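Local coordinates for C381 turret protein (Sulfolobus turreted icosahedral virus, PDB 4IND), which forms part of the turret of an archaeal virus, assembling as five copies of a chain built from three jelly-roll domains, at residues Y18-S23 and L28-N33. Numbering follows the deposited sequence.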
loop_
_atom_site.group_PDB
_atom_site.type_symbol
_atom_site.label_atom_id
_atom_site.label_comp_id
_atom_site.label_asym_id
_atom_site.label_seq_id
_atom_site.Cartn_x
_atom_site.Cartn_y
_atom_site.Cartn_z
ATOM N N TYR A 18 24.715 4.612 10.577
ATOM C CA TYR A 18 23.385 4.673 11.212
ATOM C C TYR A 18 23.303 3.876 12.502
ATOM O O TYR A 18 22.310 3.938 13.225
ATOM C CB TYR A 18 22.299 4.255 10.236
ATOM C CG TYR A 18 22.156 5.230 9.083
ATOM C CD1 TYR A 18 21.258 6.281 9.148
ATOM C CD2 TYR A 18 22.943 5.119 7.942
ATOM C CE1 TYR A 18 21.119 7.180 8.102
ATOM C CE2 TYR A 18 22.820 6.015 6.899
ATOM C CZ TYR A 18 21.905 7.045 6.983
ATOM O OH TYR A 18 21.770 7.935 5.952
ATOM N N TYR A 19 24.349 3.123 12.793
ATOM C CA TYR A 19 24.434 2.391 14.034
ATOM C C TYR A 19 25.893 2.237 14.449
ATOM O O TYR A 19 26.742 1.900 13.615
ATOM C CB TYR A 19 23.797 1.017 13.906
ATOM C CG TYR A 19 23.999 0.241 15.189
ATOM C CD1 TYR A 19 23.189 0.476 16.294
ATOM C CD2 TYR A 19 24.998 -0.711 15.304
ATOM C CE1 TYR A 19 23.369 -0.230 17.484
ATOM C CE2 TYR A 19 25.190 -1.416 16.489
ATOM C CZ TYR A 19 24.370 -1.175 17.572
ATOM O OH TYR A 19 24.567 -1.855 18.764
ATOM N N TYR A 20 26.168 2.499 15.726
ATOM C CA TYR A 20 27.493 2.346 16.305
ATOM C C TYR A 20 27.380 1.512 17.566
ATOM O O TYR A 20 26.535 1.791 18.420
ATOM C CB TYR A 20 28.070 3.696 16.745
ATOM C CG TYR A 20 28.296 4.722 15.650
ATOM C CD1 TYR A 20 29.562 4.903 15.088
ATOM C CD2 TYR A 20 27.253 5.529 15.223
ATOM C CE1 TYR A 20 29.773 5.851 14.090
ATOM C CE2 TYR A 20 27.434 6.467 14.219
ATOM C CZ TYR A 20 28.713 6.641 13.678
ATOM O OH TYR A 20 28.886 7.570 12.693
ATOM N N LYS A 21 28.215 0.492 17.698
ATOM C CA LYS A 21 28.408 -0.108 19.011
ATOM C C LYS A 21 29.822 0.271 19.399
ATOM O O LYS A 21 30.777 -0.176 18.775
ATOM C CB LYS A 21 28.258 -1.632 18.975
ATOM C CG LYS A 21 28.265 -2.198 20.405
ATOM C CD LYS A 21 27.818 -3.642 20.463
ATOM C CE LYS A 21 27.704 -4.110 21.924
ATOM N NZ LYS A 21 27.104 -5.491 22.022
ATOM N N LEU A 22 29.960 1.100 20.420
ATOM C CA LEU A 22 31.242 1.794 20.636
ATOM C C LEU A 22 32.276 0.951 21.358
ATOM O O LEU A 22 33.440 1.353 21.519
ATOM C CB LEU A 22 30.990 3.143 21.318
ATOM C CG LEU A 22 30.132 4.052 20.437
ATOM C CD1 LEU A 22 29.744 5.313 21.188
ATOM C CD2 LEU A 22 30.870 4.410 19.137
ATOM N N SER A 23 31.870 -0.256 21.740
ATOM C CA SER A 23 32.818 -1.252 22.230
ATOM C C SER A 23 33.478 -2.028 21.096
ATOM O O SER A 23 34.326 -2.893 21.346
ATOM C CB SER A 23 32.124 -2.207 23.200
ATOM O OG SER A 23 30.931 -2.692 22.629
ATOM N N LEU A 28 34.097 2.828 17.070
ATOM C CA LEU A 28 34.553 3.933 17.901
ATOM C C LEU A 28 35.462 4.838 17.057
ATOM O O LEU A 28 35.325 6.069 17.079
ATOM C CB LEU A 28 35.325 3.406 19.122
ATOM C CG LEU A 28 35.927 4.479 20.027
ATOM C CD1 LEU A 28 34.787 5.335 20.555
ATOM C CD2 LEU A 28 36.740 3.865 21.172
ATOM N N ASP A 29 36.378 4.232 16.314
ATOM C CA ASP A 29 37.306 5.021 15.488
ATOM C C ASP A 29 36.562 5.945 14.525
ATOM O O ASP A 29 36.945 7.093 14.326
ATOM C CB ASP A 29 38.249 4.119 14.694
ATOM C CG ASP A 29 39.244 3.381 15.568
ATOM O OD1 ASP A 29 39.372 3.688 16.783
ATOM O OD2 ASP A 29 39.914 2.474 15.019
ATOM N N ALA A 30 35.480 5.444 13.934
ATOM C CA ALA A 30 34.693 6.267 13.019
ATOM C C ALA A 30 33.966 7.366 13.798
ATOM O O ALA A 30 33.986 8.524 13.402
ATOM C CB ALA A 30 33.712 5.409 12.254
ATOM N N PHE A 31 33.329 6.978 14.906
ATOM C CA PHE A 31 32.549 7.867 15.767
ATOM C C PHE A 31 33.335 9.117 16.167
ATOM O O PHE A 31 32.830 10.237 16.085
ATOM C CB PHE A 31 32.105 7.068 17.014
ATOM C CG PHE A 31 31.113 7.778 17.905
ATOM C CD1 PHE A 31 29.790 7.921 17.516
ATOM C CD2 PHE A 31 31.491 8.209 19.185
ATOM C CE1 PHE A 31 28.853 8.536 18.373
ATOM C CE2 PHE A 31 30.584 8.825 20.030
ATOM C CZ PHE A 31 29.264 8.995 19.634
ATOM N N VAL A 32 34.575 8.930 16.583
ATOM C CA VAL A 32 35.398 10.045 17.047
ATOM C C VAL A 32 36.204 10.720 15.907
ATOM O O VAL A 32 37.116 11.501 16.150
ATOM C CB VAL A 32 36.302 9.616 18.221
ATOM C CG1 VAL A 32 35.455 8.986 19.311
ATOM C CG2 VAL A 32 37.414 8.643 17.743
ATOM N N ASN A 33 35.861 10.396 14.659
ATOM C CA ASN A 33 36.381 11.122 13.492
ATOM C C ASN A 33 35.188 11.519 12.607
ATOM O O ASN A 33 35.287 11.556 11.378
ATOM C CB ASN A 33 37.358 10.247 12.711
ATOM C CG ASN A 33 38.089 11.006 11.595
ATOM O OD1 ASN A 33 38.128 12.243 11.564
ATOM N ND2 ASN A 33 38.688 10.252 10.676
#
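In Phe31, CG stands anti to the backbone N (chi1 -171°), which swings the ring off the helix towards the strand. Tyr20 and Leu22 both have CG anti to their own carbonyl carbon, and their side chains reach the same phenyl ring from the strand side. The two aromatic rings form an edge-to-face (T-shaped) pair. Their centroids are 5.2 Å apart and their planes meet at 67°. The edge of Phe31 leads, with CD1 set over the centre of the Tyr20 ring. Closer to the helix backbone, Tyr20 CD1 lies 3.9 Å from Phe31 CB. Tyr20 CE1 is 3.8 Å from the backbone N of Phe31, and the methyl of Ala30 sits at the edge of the tyrosine ring, near its plane. Leu22 covers one face of Phe31. Leu22 CD1 makes a CH-pi contact 3.9 Å from the centroid of the Phe31 ring, 16° off the normal. Leu22 CD2 lies nearer the ring's root, 3.6 Å from Phe31 CG.

The contact belongs to the first jelly-roll domain. Here the short helix 25-31 folds back on strand 19-21, an outermost strand of a four-stranded antiparallel sheet within this chain. No hydrogen bond joins the two segments directly. Strand 19-21 pairs antiparallel with strand 138-147, and Asp27 OD2, in the first part of the helix, accepts a hydrogen bond from Lys21 N. Tyr20 OH is hydrogen-bonded to Lys17 N, which probably helps hold the far end of the side chain. Leu28 extends the apolar patch through its CD1, 4.3 Å from Leu22 CD2. Leu28 CB rests 3.7 Å from the carbonyl oxygen of Leu22. The CB of Lys21 points away from the helix, and its NZ forms a salt bridge with Asp73 of a neighbouring subunit.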